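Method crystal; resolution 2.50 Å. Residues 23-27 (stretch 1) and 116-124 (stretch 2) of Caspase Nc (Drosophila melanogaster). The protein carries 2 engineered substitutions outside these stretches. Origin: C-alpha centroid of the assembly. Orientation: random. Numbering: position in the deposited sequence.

Stretch 1 23-27: ALTPY
Stretch 2 (116-124) TMVTSSSYV

Stretch 1 is an irregular, extended segment (phi/psi -72/113 at Leu-24, -112/100 at Thr-25, -58/135 at Pro-26) that packs against a helix, a turn and the start of a second helix, burying 270 Å² in all. Thr-116 to Thr-119 are helical, and Thr-116 makes no contact. Met-117 (chi1 -143°, chi2 t, chi3 m) points toward stretch 1, its SD 4.5 Å from both Ala-23 CB and Leu-24 CG. Its carbonyl O lies 3.7 Å from CD1 of Leu-24, the residue that dominates the contact with its m, t rotamer. Val-118 (t) sets CG2 3.7 Å from Leu-24 CD2; their CA atoms are 7.6 Å apart. Thr-119 (p) points away. The chain turns at Ser-120 (-96/-1), whose N donates a hydrogen bond to Thr-116 O at 2.9 Å. Ser-121 (-68/151, p) caps the next helix: its OG accepts from Val-124 N and donates to Val-118 O, both at 2.9 Å, while its CB meets Leu-24 CD1 at 3.7 Å. Beyond Ser-122, Tyr-123 (m, chi2 100°) has its CA-to-CB bond toward stretch 1, and Leu-24 CD1 and Pro-26 CD approach its ring obliquely, with Tyr-123 CD1 4.5 Å from Leu-24 CD1 and Tyr-123 OH 3.8 Å from Pro-26 CD. No direct hydrogen bond crosses between the two stretches among the atoms modelled; Pro-26 lacks CB and CG. Instead, a water bridges Leu-24 O (3.1 Å from the water O) and Tyr-123 OH (2.9 Å from it), donating to the carbonyl.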

# COMPACT_ATOMS: atom_id res chain seq x y z
N ALA A 23 -18.45 1.39 12.92
CA ALA A 23 -18.31 2.51 11.94
C ALA A 23 -17.57 2.04 10.70
O ALA A 23 -17.49 2.76 9.70
CB ALA A 23 -17.57 3.68 12.59
N LEU A 24 -17.02 0.83 10.76
CA LEU A 24 -16.30 0.28 9.62
C LEU A 24 -17.24 -0.09 8.50
O LEU A 24 -18.03 -1.03 8.62
CB LEU A 24 -15.48 -0.94 10.04
CG LEU A 24 -14.08 -0.64 10.57
CD1 LEU A 24 -13.31 -1.95 10.69
CD2 LEU A 24 -13.37 0.31 9.62
N THR A 25 -17.14 0.63 7.40
CA THR A 25 -18.00 0.40 6.26
C THR A 25 -17.23 -0.14 5.05
O THR A 25 -16.57 0.62 4.35
CB THR A 25 -18.73 1.71 5.85
OG1 THR A 25 -19.73 2.03 6.84
CG2 THR A 25 -19.41 1.57 4.48
N PRO A 26 -17.29 -1.46 4.82
CA PRO A 26 -16.56 -1.99 3.66
C PRO A 26 -17.09 -1.28 2.41
O PRO A 26 -18.30 -1.10 2.26
CD PRO A 26 -17.78 -2.57 5.66
N TYR A 27 -16.19 -0.86 1.54
CA TYR A 27 -16.60 -0.18 0.32
C TYR A 27 -17.42 -1.12 -0.56
O TYR A 27 -17.06 -2.28 -0.75
CB TYR A 27 -15.37 0.26 -0.47
CG TYR A 27 -15.70 1.06 -1.70
CD1 TYR A 27 -15.87 2.44 -1.63
CD2 TYR A 27 -15.88 0.43 -2.94
CE1 TYR A 27 -16.20 3.18 -2.76
CE2 TYR A 27 -16.21 1.17 -4.08
CZ TYR A 27 -16.37 2.54 -3.98
OH TYR A 27 -16.68 3.29 -5.09
N THR A 116 -6.35 1.34 14.23
CA THR A 116 -6.57 0.38 15.30
C THR A 116 -7.88 -0.38 15.12
O THR A 116 -7.94 -1.59 15.35
CB THR A 116 -6.61 1.08 16.66
OG1 THR A 116 -5.41 1.85 16.83
CG2 THR A 116 -6.72 0.06 17.78
N MET A 117 -8.91 0.34 14.72
CA MET A 117 -10.23 -0.24 14.51
C MET A 117 -10.15 -1.29 13.39
O MET A 117 -10.79 -2.35 13.43
CB MET A 117 -11.20 0.87 14.11
CG MET A 117 -12.60 0.74 14.66
SD MET A 117 -13.65 2.11 14.08
CE MET A 117 -12.96 3.50 15.01
N VAL A 118 -9.37 -0.97 12.37
CA VAL A 118 -9.22 -1.86 11.24
C VAL A 118 -8.39 -3.09 11.59
O VAL A 118 -8.83 -4.21 11.36
CB VAL A 118 -8.63 -1.10 10.04
CG1 VAL A 118 -8.20 -2.08 8.96
CG2 VAL A 118 -9.67 -0.13 9.49
N THR A 119 -7.21 -2.88 12.17
CA THR A 119 -6.35 -4.00 12.51
C THR A 119 -6.94 -4.88 13.60
O THR A 119 -6.57 -6.04 13.72
CB THR A 119 -4.93 -3.55 12.89
OG1 THR A 119 -4.99 -2.44 13.80
CG2 THR A 119 -4.17 -3.13 11.65
N SER A 120 -7.86 -4.33 14.38
CA SER A 120 -8.52 -5.09 15.44
C SER A 120 -9.87 -5.66 14.97
O SER A 120 -10.56 -6.35 15.73
CB SER A 120 -8.76 -4.20 16.65
OG SER A 120 -7.62 -4.21 17.49
N SER A 121 -10.22 -5.38 13.72
CA SER A 121 -11.48 -5.82 13.14
C SER A 121 -11.59 -7.33 12.93
O SER A 121 -10.60 -8.03 12.70
CB SER A 121 -11.71 -5.14 11.79
OG SER A 121 -11.08 -5.85 10.73
N SER A 122 -12.82 -7.81 13.01
CA SER A 122 -13.07 -9.22 12.76
C SER A 122 -12.59 -9.47 11.33
O SER A 122 -12.09 -10.54 11.02
CB SER A 122 -14.58 -9.51 12.88
OG SER A 122 -15.32 -8.68 12.00
N TYR A 123 -12.72 -8.46 10.48
CA TYR A 123 -12.31 -8.60 9.08
C TYR A 123 -10.84 -8.98 8.93
O TYR A 123 -10.50 -9.89 8.19
CB TYR A 123 -12.56 -7.30 8.29
CG TYR A 123 -14.01 -6.90 8.16
CD1 TYR A 123 -14.56 -5.91 8.99
CD2 TYR A 123 -14.84 -7.49 7.20
CE1 TYR A 123 -15.90 -5.52 8.86
CE2 TYR A 123 -16.18 -7.11 7.07
CZ TYR A 123 -16.70 -6.12 7.90
OH TYR A 123 -18.01 -5.74 7.77
N VAL A 124 -9.98 -8.24 9.61
CA VAL A 124 -8.55 -8.51 9.54
C VAL A 124 -8.18 -9.79 10.28
O VAL A 124 -7.21 -10.46 9.93
CB VAL A 124 -7.75 -7.33 10.12
CG1 VAL A 124 -6.31 -7.74 10.34
CG2 VAL A 124 -7.83 -6.13 9.17
O HOH W 1 -18.79 -3.83 9.84